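Local structure of putative adenosine kinase (Schistosoma mansoni, 3VAS) at residues V88-W93 and A348-R353; I327-R332 and M336-H341. The protein probably catalyses the phosphorylation of adenosine to AMP, as an adenosine kinase of the pfkB (ribokinase-like) family, and binds adenosine in this crystal form. One frame throughout, in Å; residues are numbered along the deposited sequence.

Overall arrangement
Helix 336-351 is shared by both contacts. Contact 2 lies at its start, where it packs back on the end of helix 318-330 across a short turn; contact 1 lies at its far end, where it meets helix 83-95. The centres are about 15 Å apart, and along the chain both segments of contact 2 fall between the two of contact 1, so a local hairpin sits within a long-range closure. The contacts also touch directly, Ile91 packing on Ile327 and Ala328, which brings the three helices together as one packed group. Contact 1 comes close to the adenosine, with the Ile350 side chain about 8 Å away, consistent with a helical layer backing the nucleoside pocket.

Contact 1. Residues V88-W93 and A348-R353; sequences VKMIQW and AYIICR
Met90 and Ile350 mark the nearest approach of the two backbones, yet their CA atoms are 10.2 Å apart, so the helices meet through long side chains. Segment 88-93 is wholly helical, whereas helix 336-351 is running out: Cys352 is the first residue to leave helical angles, and Arg353 N still bonds to Ile350 O. Two aromatic residues span much of the distance. Trp93 and Tyr349 reach from opposite directions, each with CG anti to its backbone N (chi1 -177° and 175°), and the far corner of the indole lands over one face of the phenol. Trp93 CH2 lies 3.7 Å from Tyr349 CZ, and Trp93 CZ2 is equally close to the Tyr349 hydroxyl oxygen. The two ring planes are inclined at 33°, with centroids 5.1 Å apart. Beside them Met90 extends almost fully, its methyl CE 4.2 Å from Tyr349 CD2 and its SD 4.3 Å from Ile350 CG1. Ile350 starts out at an angle to the opposing helix, but its CG1 branch comes nearer; the same side chain is about 8 Å from the bound adenosine. Within its own segment, Arg353 folds back so that CD rests 3.4 Å above a face of the Tyr349 ring, near the rim, while Tyr349 OH sits over its guanidinium. The polar ends are satisfied by the chain near the C-terminus: Trp93 NE1 bonds to Gly359 O and Tyr349 OH to Gly359 N, and Tyr364 meets both rings edge-to-face. The chemistry therefore divides in two. Apolar surface joins the helices, while the bonds to Gly359 hold the polar ends in place and probably limit rotation of the rings, tying the two helices to the C-terminal chain.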
loop_
_atom_site.group_PDB
_atom_site.type_symbol
_atom_site.label_atom_id
_atom_site.label_comp_id
_atom_site.label_asym_id
_atom_site.label_seq_id
_atom_site.Cartn_x
_atom_site.Cartn_y
_atom_site.Cartn_z
ATOM N N VAL A 88 5.260 3.246 4.158
ATOM C CA VAL A 88 6.388 4.161 4.288
ATOM C C VAL A 88 6.701 4.514 5.742
ATOM O O VAL A 88 7.864 4.570 6.137
ATOM C CB VAL A 88 6.165 5.429 3.448
ATOM C CG1 VAL A 88 7.196 6.503 3.791
ATOM C CG2 VAL A 88 6.210 5.076 1.974
ATOM N N LYS A 89 5.672 4.731 6.552
ATOM C CA LYS A 89 5.927 5.080 7.942
ATOM C C LYS A 89 6.435 3.881 8.742
ATOM O O LYS A 89 7.175 4.046 9.709
ATOM C CB LYS A 89 4.709 5.740 8.600
ATOM C CG LYS A 89 3.543 4.825 8.918
ATOM C CD LYS A 89 2.358 5.655 9.425
ATOM C CE LYS A 89 1.273 4.777 10.031
ATOM N NZ LYS A 89 0.128 5.585 10.541
ATOM N N MET A 90 6.064 2.671 8.335
ATOM C CA MET A 90 6.607 1.493 9.005
ATOM C C MET A 90 8.056 1.239 8.583
ATOM O O MET A 90 8.867 0.801 9.398
ATOM C CB MET A 90 5.749 0.244 8.794
ATOM C CG MET A 90 6.231 -0.949 9.622
ATOM S SD MET A 90 5.112 -2.364 9.580
ATOM C CE MET A 90 5.820 -3.417 10.849
ATOM N N ILE A 91 8.384 1.516 7.322
ATOM C CA ILE A 91 9.782 1.462 6.891
ATOM C C ILE A 91 10.605 2.388 7.786
ATOM O O ILE A 91 11.680 2.026 8.262
ATOM C CB ILE A 91 9.960 1.907 5.430
ATOM C CG1 ILE A 91 9.277 0.928 4.476
ATOM C CG2 ILE A 91 11.443 2.031 5.079
ATOM C CD1 ILE A 91 9.375 1.335 3.019
ATOM N N GLN A 92 10.069 3.581 8.023
ATOM C CA GLN A 92 10.699 4.567 8.890
ATOM C C GLN A 92 10.826 4.058 10.330
ATOM O O GLN A 92 11.864 4.223 10.969
ATOM C CB GLN A 92 9.899 5.878 8.845
ATOM C CG GLN A 92 10.358 6.936 9.846
ATOM C CD GLN A 92 11.741 7.475 9.535
ATOM O OE1 GLN A 92 12.005 7.931 8.420
ATOM N NE2 GLN A 92 12.635 7.424 10.522
ATOM N N TRP A 93 9.764 3.435 10.826
ATOM C CA TRP A 93 9.725 2.890 12.181
ATOM C C TRP A 93 10.729 1.743 12.351
ATOM O O TRP A 93 11.456 1.672 13.348
ATOM C CB TRP A 93 8.300 2.414 12.457
ATOM C CG TRP A 93 8.004 1.875 13.825
ATOM C CD1 TRP A 93 7.739 2.595 14.958
ATOM C CD2 TRP A 93 7.869 0.495 14.187
ATOM N NE1 TRP A 93 7.472 1.743 16.007
ATOM C CE2 TRP A 93 7.544 0.450 15.556
ATOM C CE3 TRP A 93 8.002 -0.707 13.485
ATOM C CZ2 TRP A 93 7.351 -0.750 16.238
ATOM C CZ3 TRP A 93 7.808 -1.899 14.162
ATOM C CH2 TRP A 93 7.488 -1.912 15.524
ATOM N N ALA A 348 3.201 -10.083 10.556
ATOM C CA ALA A 348 2.787 -10.777 11.777
ATOM C C ALA A 348 2.599 -9.816 12.954
ATOM O O ALA A 348 1.687 -9.982 13.764
ATOM C CB ALA A 348 3.790 -11.868 12.135
ATOM N N TYR A 349 3.467 -8.816 13.049
ATOM C CA TYR A 349 3.348 -7.796 14.087
ATOM C C TYR A 349 2.025 -7.038 13.943
ATOM O O TYR A 349 1.315 -6.812 14.922
ATOM C CB TYR A 349 4.530 -6.829 14.010
ATOM C CG TYR A 349 4.448 -5.652 14.954
ATOM C CD1 TYR A 349 4.856 -5.764 16.282
ATOM C CD2 TYR A 349 3.982 -4.418 14.513
ATOM C CE1 TYR A 349 4.789 -4.676 17.150
ATOM C CE2 TYR A 349 3.911 -3.325 15.372
ATOM C CZ TYR A 349 4.312 -3.461 16.688
ATOM O OH TYR A 349 4.236 -2.373 17.532
ATOM N N ILE A 350 1.697 -6.664 12.712
ATOM C CA ILE A 350 0.464 -5.938 12.429
ATOM C C ILE A 350 -0.792 -6.801 12.624
ATOM O O ILE A 350 -1.801 -6.329 13.150
ATOM C CB ILE A 350 0.507 -5.322 11.014
ATOM C CG1 ILE A 350 1.439 -4.105 11.007
ATOM C CG2 ILE A 350 -0.884 -4.937 10.539
ATOM C CD1 ILE A 350 1.156 -3.086 12.113
ATOM N N ILE A 351 -0.714 -8.066 12.215
ATOM C CA ILE A 351 -1.821 -9.013 12.356
ATOM C C ILE A 351 -2.254 -9.162 13.817
ATOM O O ILE A 351 -3.436 -9.340 14.119
ATOM C CB ILE A 351 -1.439 -10.394 11.755
ATOM C CG1 ILE A 351 -1.487 -10.334 10.226
ATOM C CG2 ILE A 351 -2.350 -11.508 12.263
ATOM C CD1 ILE A 351 -0.999 -11.596 9.547
ATOM N N CYS A 352 -1.294 -9.061 14.728
ATOM C CA CYS A 352 -1.590 -9.208 16.148
ATOM C C CYS A 352 -1.977 -7.882 16.809
ATOM O O CYS A 352 -2.051 -7.790 18.036
ATOM C CB CYS A 352 -0.408 -9.857 16.867
ATOM S SG CYS A 352 -0.142 -11.593 16.413
ATOM N N ARG A 353 -2.236 -6.864 15.994
ATOM C CA ARG A 353 -2.627 -5.547 16.498
ATOM C C ARG A 353 -3.836 -4.974 15.742
ATOM O O ARG A 353 -4.073 -5.306 14.579
ATOM C CB ARG A 353 -1.442 -4.577 16.431
ATOM C CG ARG A 353 -0.235 -5.027 17.239
ATOM C CD ARG A 353 0.963 -4.115 17.028
ATOM N NE ARG A 353 0.731 -2.754 17.510
ATOM C CZ ARG A 353 0.984 -2.348 18.750
ATOM N NH1 ARG A 353 1.476 -3.203 19.642
ATOM N NH2 ARG A 353 0.746 -1.087 19.102
#

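Contact 2. Residues I327-R332 and M336-H341; sequences IADYIR and MITSLH
Ser339 points toward helix 318-330, and its short side chain fills the closest approach between the two helices, where the CA atoms of Ser339 and Asp329 are only 5.4 Å apart. Its CB sits between two neighbours, 4.3 Å from both Asp329 CB and Tyr330 CB. One bond further, OG stands beside the backbone N of its own residue (chi1 -65°) and lies 3.8 Å from Asp329 CB. Ahead of it is Tyr330, with N at 3.4 Å from Ser339 OG, at too poor an angle for a hydrogen bond. Tyr330 CB is 3.7 Å from that oxygen, which also comes to the edge of the Tyr330 ring, in its plane. What holds the hydroxyl is the carbonyl of Pro335, in the turn between the helices. Alongside, Thr338 CG2 touches Asp329 OD2, the two side chains crossing at about a right angle. The other carboxylate oxygen, Asp329 OD1, forms a salt bridge with Arg332 NH2 (3.0 Å), while Arg332 NE bonds to Ala328 O. A serine at the closest approach and a short connection are the marks of a tight alpha-alpha hairpin, here joining helices 318-330 and 336-351 of the kinase fold.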
loop_
_atom_site.group_PDB
_atom_site.type_symbol
_atom_site.label_atom_id
_atom_site.label_comp_id
_atom_site.label_asym_id
_atom_site.label_seq_id
_atom_site.Cartn_x
_atom_site.Cartn_y
_atom_site.Cartn_z
ATOM N N ILE A 327 11.079 -4.214 2.160
ATOM C CA ILE A 327 11.876 -3.119 1.619
ATOM C C ILE A 327 12.935 -2.613 2.596
ATOM O O ILE A 327 14.086 -2.409 2.209
ATOM C CB ILE A 327 10.975 -1.961 1.155
ATOM C CG1 ILE A 327 10.101 -2.419 -0.020
ATOM C CG2 ILE A 327 11.809 -0.745 0.760
ATOM C CD1 ILE A 327 8.990 -1.453 -0.359
ATOM N N ALA A 328 12.545 -2.431 3.857
ATOM C CA ALA A 328 13.450 -1.921 4.885
ATOM C C ALA A 328 14.715 -2.760 4.982
ATOM O O ALA A 328 15.806 -2.227 5.192
ATOM C CB ALA A 328 12.752 -1.861 6.244
ATOM N N ASP A 329 14.563 -4.072 4.828
ATOM C CA ASP A 329 15.703 -4.983 4.897
ATOM C C ASP A 329 16.435 -5.059 3.565
ATOM O O ASP A 329 17.662 -5.012 3.522
ATOM C CB ASP A 329 15.268 -6.378 5.356
ATOM C CG ASP A 329 15.501 -6.599 6.844
ATOM O OD1 ASP A 329 15.384 -5.626 7.619
ATOM O OD2 ASP A 329 15.813 -7.742 7.242
ATOM N N TYR A 330 15.671 -5.148 2.480
ATOM C CA TYR A 330 16.234 -5.311 1.144
ATOM C C TYR A 330 17.113 -4.131 0.721
ATOM O O TYR A 330 18.146 -4.323 0.080
ATOM C CB TYR A 330 15.117 -5.541 0.117
ATOM C CG TYR A 330 15.610 -6.024 -1.223
ATOM C CD1 TYR A 330 15.978 -7.351 -1.410
ATOM C CD2 TYR A 330 15.700 -5.160 -2.306
ATOM C CE1 TYR A 330 16.431 -7.806 -2.636
ATOM C CE2 TYR A 330 16.152 -5.606 -3.540
ATOM C CZ TYR A 330 16.516 -6.931 -3.698
ATOM O OH TYR A 330 16.970 -7.382 -4.919
ATOM N N ILE A 331 16.705 -2.913 1.075
ATOM C CA ILE A 331 17.477 -1.728 0.701
ATOM C C ILE A 331 18.705 -1.525 1.585
ATOM O O ILE A 331 19.548 -0.677 1.295
ATOM C CB ILE A 331 16.626 -0.443 0.723
ATOM C CG1 ILE A 331 16.217 -0.084 2.154
ATOM C CG2 ILE A 331 15.415 -0.581 -0.201
ATOM C CD1 ILE A 331 15.440 1.213 2.247
ATOM N N ARG A 332 18.801 -2.299 2.663
ATOM C CA ARG A 332 19.996 -2.271 3.507
ATOM C C ARG A 332 20.935 -3.436 3.195
ATOM O O ARG A 332 21.884 -3.701 3.934
ATOM C CB ARG A 332 19.626 -2.223 4.993
ATOM C CG ARG A 332 18.987 -0.899 5.409
ATOM C CD ARG A 332 18.657 -0.869 6.886
ATOM N NE ARG A 332 17.623 -1.840 7.232
ATOM C CZ ARG A 332 17.205 -2.071 8.472
ATOM N NH1 ARG A 332 17.738 -1.400 9.485
ATOM N NH2 ARG A 332 16.257 -2.973 8.700
ATOM N N MET A 336 17.591 -11.909 -0.404
ATOM C CA MET A 336 16.174 -12.149 -0.680
ATOM C C MET A 336 15.427 -12.891 0.427
ATOM O O MET A 336 14.368 -12.445 0.871
ATOM C CB MET A 336 16.029 -12.925 -1.995
ATOM C CG MET A 336 14.596 -13.270 -2.357
ATOM S SD MET A 336 13.677 -11.814 -2.875
ATOM C CE MET A 336 12.009 -12.459 -2.949
ATOM N N ILE A 337 15.972 -14.024 0.860
ATOM C CA ILE A 337 15.295 -14.868 1.843
ATOM C C ILE A 337 15.192 -14.181 3.205
ATOM O O ILE A 337 14.138 -14.201 3.848
ATOM C CB ILE A 337 15.994 -16.235 1.995
ATOM C CG1 ILE A 337 15.992 -16.985 0.659
ATOM C CG2 ILE A 337 15.309 -17.074 3.069
ATOM C CD1 ILE A 337 14.611 -17.395 0.189
ATOM N N THR A 338 16.295 -13.573 3.635
ATOM C CA THR A 338 16.323 -12.807 4.874
ATOM C C THR A 338 15.259 -11.709 4.841
ATOM O O THR A 338 14.546 -11.492 5.821
ATOM C CB THR A 338 17.718 -12.185 5.106
ATOM O OG1 THR A 338 18.690 -13.231 5.247
ATOM C CG2 THR A 338 17.732 -11.305 6.357
ATOM N N SER A 339 15.143 -11.038 3.699
ATOM C CA SER A 339 14.171 -9.959 3.534
ATOM C C SER A 339 12.730 -10.465 3.592
ATOM O O SER A 339 11.854 -9.800 4.153
ATOM C CB SER A 339 14.418 -9.207 2.224
ATOM O OG SER A 339 15.672 -8.544 2.238
ATOM N N LEU A 340 12.489 -11.642 3.015
ATOM C CA LEU A 340 11.167 -12.265 3.073
ATOM C C LEU A 340 10.755 -12.573 4.513
ATOM O O LEU A 340 9.607 -12.352 4.892
ATOM C CB LEU A 340 11.110 -13.537 2.221
ATOM C CG LEU A 340 11.173 -13.344 0.704
ATOM C CD1 LEU A 340 11.097 -14.687 -0.006
ATOM C CD2 LEU A 340 10.052 -12.414 0.231
ATOM N N HIS A 341 11.689 -13.089 5.307
ATOM C CA HIS A 341 11.433 -13.305 6.730
ATOM C C HIS A 341 11.138 -11.998 7.463
ATOM O O HIS A 341 10.297 -11.957 8.357
ATOM C CB HIS A 341 12.606 -14.024 7.397
ATOM C CG HIS A 341 12.577 -15.507 7.216
ATOM N ND1 HIS A 341 13.447 -16.173 6.380
ATOM C CD2 HIS A 341 11.770 -16.454 7.751
ATOM C CE1 HIS A 341 13.186 -17.467 6.417
ATOM N NE2 HIS A 341 12.172 -17.664 7.240
#